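PDB 4CH7: nird-like protein from Hydrogenobacter thermophilus, which catalyses the decarboxylation of siroheme to 12,18-didecarboxysiroheme, a step in the biosynthesis of heme d1. Local coordinates for residues I69-D74 with L103-A108; N86-V91 with E322-W327. All blocks are in the same frame, centred on the assembly; numbering follows the deposited sequence.

Contact 1 pairs two antiparallel strands of the AsnC-like ligand-binding domain. Contact 2 packs the turn after helix 75-87 against the start of the C-terminal helix 323-335. Their centres lie 16 Å apart, yet they touch. A108 N and G90 O are 2.7 Å apart, a probable hydrogen bond between strand 103-109 and the turn. F105 CD2 also packs on V91 CG2 at 3.6 Å. The inferred active-site residue H93 is on the neighbouring strand 91-97. The F105 side chain is about 6 Å from that of H93, while G90 is about 10 Å from it. Contact 1 is therefore the nearer of the two to the presumed catalytic residue.

Contact 1. Residues I69-D74 with L103-A108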
loop_
_atom_site.group_PDB
_atom_site.type_symbol
_atom_site.label_atom_id
_atom_site.label_comp_id
_atom_site.label_asym_id
_atom_site.label_seq_id
_atom_site.Cartn_x
_atom_site.Cartn_y
_atom_site.Cartn_z
ATOM N N ILE A 69 -7.341 -5.347 -8.709
ATOM C CA ILE A 69 -8.276 -5.443 -9.823
ATOM C C ILE A 69 -7.532 -5.678 -11.135
ATOM O O ILE A 69 -6.477 -5.090 -11.369
ATOM C CB ILE A 69 -9.147 -4.177 -9.928
ATOM C CG1 ILE A 69 -9.753 -3.829 -8.565
ATOM C CG2 ILE A 69 -10.243 -4.359 -10.968
ATOM C CD1 ILE A 69 -10.596 -4.944 -7.962
ATOM N N ALA A 70 -8.081 -6.545 -11.984
ATOM C CA ALA A 70 -7.493 -6.826 -13.289
ATOM C C ALA A 70 -8.538 -6.636 -14.380
ATOM O O ALA A 70 -9.623 -7.201 -14.296
ATOM C CB ALA A 70 -6.947 -8.238 -13.327
ATOM N N PHE A 71 -8.212 -5.840 -15.395
ATOM C CA PHE A 71 -9.119 -5.619 -16.519
ATOM C C PHE A 71 -8.613 -6.312 -17.780
ATOM O O PHE A 71 -7.411 -6.312 -18.056
ATOM C CB PHE A 71 -9.270 -4.122 -16.805
ATOM C CG PHE A 71 -10.259 -3.422 -15.913
ATOM C CD1 PHE A 71 -10.836 -4.075 -14.831
ATOM C CD2 PHE A 71 -10.621 -2.106 -16.170
ATOM C CE1 PHE A 71 -11.753 -3.425 -14.011
ATOM C CE2 PHE A 71 -11.535 -1.448 -15.358
ATOM C CZ PHE A 71 -12.101 -2.108 -14.276
ATOM N N LYS A 72 -9.527 -6.910 -18.541
ATOM C CA LYS A 72 -9.179 -7.387 -19.875
ATOM C C LYS A 72 -9.526 -6.313 -20.898
ATOM O O LYS A 72 -10.684 -6.154 -21.286
ATOM C CB LYS A 72 -9.875 -8.705 -20.217
ATOM C CG LYS A 72 -9.643 -9.164 -21.652
ATOM C CD LYS A 72 -9.336 -10.649 -21.731
ATOM C CE LYS A 72 -10.457 -11.482 -21.142
ATOM N NZ LYS A 72 -10.204 -12.940 -21.304
ATOM N N VAL A 73 -8.509 -5.566 -21.312
ATOM C CA VAL A 73 -8.673 -4.491 -22.279
ATOM C C VAL A 73 -7.813 -4.826 -23.487
ATOM O O VAL A 73 -6.749 -5.415 -23.334
ATOM C CB VAL A 73 -8.181 -3.161 -21.692
ATOM C CG1 VAL A 73 -8.584 -2.002 -22.583
ATOM C CG2 VAL A 73 -8.722 -2.965 -20.287
ATOM N N ASP A 74 -8.244 -4.471 -24.692
ATOM C CA ASP A 74 -7.349 -4.676 -25.825
ATOM C C ASP A 74 -6.594 -3.403 -26.195
ATOM O O ASP A 74 -7.087 -2.294 -25.985
ATOM C CB ASP A 74 -8.051 -5.307 -27.028
ATOM C CG ASP A 74 -7.179 -6.345 -27.716
ATOM O OD1 ASP A 74 -5.957 -6.113 -27.817
ATOM O OD2 ASP A 74 -7.708 -7.397 -28.139
ATOM N N LEU A 103 -4.408 -5.210 -17.736
ATOM C CA LEU A 103 -4.406 -4.019 -16.892
ATOM C C LEU A 103 -4.688 -4.378 -15.436
ATOM O O LEU A 103 -5.778 -4.843 -15.102
ATOM C CB LEU A 103 -5.415 -2.982 -17.394
ATOM C CG LEU A 103 -5.273 -1.608 -16.738
ATOM C CD1 LEU A 103 -3.984 -0.942 -17.195
ATOM C CD2 LEU A 103 -6.467 -0.725 -17.026
ATOM N N TRP A 104 -3.699 -4.151 -14.576
ATOM C CA TRP A 104 -3.814 -4.474 -13.162
ATOM C C TRP A 104 -3.639 -3.235 -12.302
ATOM O O TRP A 104 -2.629 -2.535 -12.406
ATOM C CB TRP A 104 -2.762 -5.510 -12.775
ATOM C CG TRP A 104 -3.038 -6.867 -13.332
ATOM C CD1 TRP A 104 -2.922 -7.263 -14.631
ATOM C CD2 TRP A 104 -3.470 -8.020 -12.598
ATOM N NE1 TRP A 104 -3.263 -8.591 -14.752
ATOM C CE2 TRP A 104 -3.602 -9.077 -13.516
ATOM C CE3 TRP A 104 -3.760 -8.258 -11.252
ATOM C CZ2 TRP A 104 -4.014 -10.359 -13.127
ATOM C CZ3 TRP A 104 -4.166 -9.526 -10.869
ATOM C CH2 TRP A 104 -4.288 -10.559 -11.800
ATOM N N PHE A 105 -4.623 -2.965 -11.451
ATOM C CA PHE A 105 -4.508 -1.857 -10.515
ATOM C C PHE A 105 -4.984 -2.221 -9.114
ATOM O O PHE A 105 -5.776 -3.148 -8.926
ATOM C CB PHE A 105 -5.216 -0.599 -11.038
ATOM C CG PHE A 105 -6.686 -0.772 -11.277
ATOM C CD1 PHE A 105 -7.151 -1.279 -12.483
ATOM C CD2 PHE A 105 -7.606 -0.393 -10.310
ATOM C CE1 PHE A 105 -8.507 -1.429 -12.712
ATOM C CE2 PHE A 105 -8.963 -0.536 -10.529
ATOM C CZ PHE A 105 -9.416 -1.052 -11.734
ATOM N N THR A 106 -4.467 -1.494 -8.132
ATOM C CA THR A 106 -4.891 -1.662 -6.752
ATOM C C THR A 106 -5.957 -0.624 -6.439
ATOM O O THR A 106 -5.728 0.577 -6.594
ATOM C CB THR A 106 -3.715 -1.508 -5.774
ATOM O OG1 THR A 106 -2.753 -2.544 -6.015
ATOM C CG2 THR A 106 -4.203 -1.595 -4.335
ATOM N N LEU A 107 -7.128 -1.093 -6.018
ATOM C CA LEU A 107 -8.226 -0.198 -5.683
ATOM C C LEU A 107 -8.522 -0.248 -4.196
ATOM O O LEU A 107 -8.633 -1.329 -3.619
ATOM C CB LEU A 107 -9.486 -0.566 -6.470
ATOM C CG LEU A 107 -10.765 0.198 -6.113
ATOM C CD1 LEU A 107 -10.583 1.685 -6.356
ATOM C CD2 LEU A 107 -11.948 -0.330 -6.903
ATOM N N ALA A 108 -8.635 0.924 -3.580
ATOM C CA ALA A 108 -9.054 1.023 -2.186
ATOM C C ALA A 108 -10.298 1.897 -2.101
ATOM O O ALA A 108 -10.308 3.017 -2.612
ATOM C CB ALA A 108 -7.943 1.601 -1.334
#
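F71 and F105 meet edge to face on one side of an antiparallel strand pair in the ferredoxin-like AsnC-type domain. The edge of F105 points at the face of F71. The planes stand at 88° and the centroids are 5.1 Å apart. F105 CE1 sits over the centre of the F71 ring. The F105 ring also offers a face of its own, to I69. I69 CB lies above it, 3.8 Å from the centroid and offset toward the rim. I69 CG2 approaches F105 CZ at 3.5 Å. F105 CG sits between the backbone N and the carbonyl carbon (chi1 60°). That rotamer starts the ring toward its cross-strand neighbours. L103 CB packs beside F71 CB on this same face of the sheet.

The backbones are joined by four hydrogen bonds. I69 pairs with F105, and F71 with L103, each through two bonds. A70 and W104 form the non-hydrogen-bonded pair between them. Helix 75-87 covers the face with F71 and F105, V81 and V85 touching L103 and V85 also touching F105. V120 of helix 116-126 packs on I69. The other face of the sheet carries A70 and W104. The indole N-H of W104 is bonded to the carbonyl of F101, which helps fix the ring's rotation. A70 CB lies over the centre of the six-membered ring of W104, 3.4 Å from its centroid and 11° off the normal.

Contact 2. Residues N86-V91 with E322-W327; sequences NACPGV and EEFERW
A type I beta turn, C88 to V91, links helix 75-87 to strand 91-97 and packs against the first turn of the C-terminal helix 323-335. V91 N closes the turn on C88 O. W327 presses one face of its indole against C88 and P89. C88 CB stands over the six-membered ring, 3.8 Å from its centroid. C88 SG lies over the same ring, also 3.8 Å from the centroid and 17° off the normal. This is a sulfur-aromatic contact. P89 CD covers the five-membered ring and comes to 3.6 Å from W327 CG. W327 CG is anti to the backbone N (chi1 172°), which starts the indole from the helix toward the turn.

C88 SG has a second aromatic neighbour. It meets F324 CE1 obliquely at 3.6 Å. The sulfur also receives a weak hydrogen bond from G90 N. That same nitrogen lies in the plane of the F324 ring, at its edge. The P89 ring packs against the helix at E323, F324 and W327. P89 CG is 3.4 Å from E323 O, and P89 CB packs on E323 CG at 3.9 Å.

An alanine in place of W327 would probably open a gap beside C88 and P89, leaving C88 SG and P89 CD without the indole face.

Around this contact, M123 of helix 116-126 touches both C88 and W327. F324 reaches V109 of strand 103-109 and also P110 and I113 in the following loop. L107, on that strand, packs on C88. The C-terminal helix is thus held against the turn, helix 116-126 and the end of strand 103-109.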
loop_
_atom_site.group_PDB
_atom_site.type_symbol
_atom_site.label_atom_id
_atom_site.label_comp_id
_atom_site.label_asym_id
_atom_site.label_seq_id
_atom_site.Cartn_x
_atom_site.Cartn_y
_atom_site.Cartn_z
ATOM N N ASN A 86 -6.618 5.759 -13.558
ATOM C CA ASN A 86 -5.780 6.700 -12.822
ATOM C C ASN A 86 -6.578 7.840 -12.193
ATOM O O ASN A 86 -6.210 8.358 -11.141
ATOM C CB ASN A 86 -4.695 7.274 -13.738
ATOM C CG ASN A 86 -3.785 6.204 -14.311
ATOM O OD1 ASN A 86 -3.509 5.195 -13.666
ATOM N ND2 ASN A 86 -3.310 6.422 -15.532
ATOM N N ALA A 87 -7.671 8.223 -12.847
ATOM C CA ALA A 87 -8.543 9.284 -12.350
ATOM C C ALA A 87 -9.147 8.952 -10.987
ATOM O O ALA A 87 -9.411 9.849 -10.184
ATOM C CB ALA A 87 -9.642 9.580 -13.360
ATOM N N CYS A 88 -9.365 7.666 -10.731
ATOM C CA CYS A 88 -9.907 7.234 -9.449
ATOM C C CYS A 88 -8.922 7.488 -8.315
ATOM O O CYS A 88 -7.794 6.992 -8.343
ATOM C CB CYS A 88 -10.289 5.756 -9.487
ATOM S SG CYS A 88 -10.989 5.148 -7.939
ATOM N N PRO A 89 -9.351 8.267 -7.310
ATOM C CA PRO A 89 -8.538 8.615 -6.140
ATOM C C PRO A 89 -8.241 7.394 -5.279
ATOM O O PRO A 89 -7.335 7.443 -4.448
ATOM C CB PRO A 89 -9.436 9.590 -5.367
ATOM C CG PRO A 89 -10.421 10.109 -6.387
ATOM C CD PRO A 89 -10.662 8.938 -7.289
ATOM N N GLY A 90 -8.998 6.317 -5.476
ATOM C CA GLY A 90 -8.795 5.095 -4.716
ATOM C C GLY A 90 -7.836 4.112 -5.364
ATOM O O GLY A 90 -7.518 3.072 -4.780
ATOM N N VAL A 91 -7.379 4.435 -6.573
ATOM C CA VAL A 91 -6.401 3.603 -7.268
ATOM C C VAL A 91 -4.980 4.059 -6.936
ATOM O O VAL A 91 -4.597 5.186 -7.251
ATOM C CB VAL A 91 -6.616 3.617 -8.792
ATOM C CG1 VAL A 91 -5.497 2.861 -9.493
ATOM C CG2 VAL A 91 -7.965 3.008 -9.134
ATOM N N GLU A 322 -12.441 13.965 0.332
ATOM C CA GLU A 322 -13.771 14.031 -0.260
ATOM C C GLU A 322 -13.734 13.723 -1.751
ATOM O O GLU A 322 -14.777 13.572 -2.389
ATOM C CB GLU A 322 -14.375 15.417 -0.041
ATOM C CG GLU A 322 -14.503 15.814 1.418
ATOM C CD GLU A 322 -14.620 17.311 1.600
ATOM O OE1 GLU A 322 -14.263 18.053 0.661
ATOM O OE2 GLU A 322 -15.067 17.744 2.682
ATOM N N GLU A 323 -12.527 13.621 -2.297
ATOM C CA GLU A 323 -12.348 13.517 -3.742
ATOM C C GLU A 323 -12.745 12.169 -4.360
ATOM O O GLU A 323 -13.009 12.104 -5.559
ATOM C CB GLU A 323 -10.920 13.904 -4.147
ATOM C CG GLU A 323 -9.832 13.011 -3.581
ATOM C CD GLU A 323 -8.443 13.435 -4.022
ATOM O OE1 GLU A 323 -8.338 14.296 -4.923
ATOM O OE2 GLU A 323 -7.459 12.908 -3.463
ATOM N N PHE A 324 -12.794 11.102 -3.565
ATOM C CA PHE A 324 -13.255 9.818 -4.095
ATOM C C PHE A 324 -14.750 9.861 -4.362
ATOM O O PHE A 324 -15.207 9.518 -5.451
ATOM C CB PHE A 324 -12.947 8.653 -3.151
ATOM C CG PHE A 324 -13.431 7.320 -3.668
ATOM C CD1 PHE A 324 -12.624 6.552 -4.498
ATOM C CD2 PHE A 324 -14.699 6.843 -3.346
ATOM C CE1 PHE A 324 -13.065 5.331 -4.989
ATOM C CE2 PHE A 324 -15.149 5.625 -3.836
ATOM C CZ PHE A 324 -14.329 4.868 -4.658
ATOM N N GLU A 325 -15.505 10.256 -3.342
ATOM C CA GLU A 325 -16.956 10.343 -3.434
ATOM C C GLU A 325 -17.362 11.235 -4.600
ATOM O O GLU A 325 -18.208 10.861 -5.411
ATOM C CB GLU A 325 -17.535 10.881 -2.123
ATOM C CG GLU A 325 -19.043 11.084 -2.137
ATOM C CD GLU A 325 -19.567 11.653 -0.833
ATOM O OE1 GLU A 325 -19.233 11.102 0.236
ATOM O OE2 GLU A 325 -20.309 12.656 -0.878
ATOM N N ARG A 326 -16.737 12.405 -4.686
ATOM C CA ARG A 326 -16.985 13.337 -5.778
ATOM C C ARG A 326 -16.647 12.706 -7.126
ATOM O O ARG A 326 -17.380 12.877 -8.101
ATOM C CB ARG A 326 -16.186 14.626 -5.570
ATOM C CG ARG A 326 -16.292 15.613 -6.716
ATOM C CD ARG A 326 -15.665 16.953 -6.361
ATOM N NE ARG A 326 -14.357 16.804 -5.731
ATOM C CZ ARG A 326 -13.234 16.527 -6.387
ATOM N NH1 ARG A 326 -13.252 16.355 -7.700
ATOM N NH2 ARG A 326 -12.090 16.417 -5.729
ATOM N N TRP A 327 -15.542 11.968 -7.172
ATOM C CA TRP A 327 -15.192 11.205 -8.362
ATOM C C TRP A 327 -16.244 10.140 -8.638
ATOM O O TRP A 327 -16.580 9.872 -9.792
ATOM C CB TRP A 327 -13.824 10.537 -8.205
ATOM C CG TRP A 327 -13.514 9.591 -9.327
ATOM C CD1 TRP A 327 -12.928 9.898 -10.521
ATOM C CD2 TRP A 327 -13.784 8.183 -9.363
ATOM N NE1 TRP A 327 -12.815 8.767 -11.296
ATOM C CE2 TRP A 327 -13.334 7.701 -10.608
ATOM C CE3 TRP A 327 -14.362 7.283 -8.464
ATOM C CZ2 TRP A 327 -13.446 6.359 -10.974
ATOM C CZ3 TRP A 327 -14.470 5.953 -8.829
ATOM C CH2 TRP A 327 -14.017 5.506 -10.072
#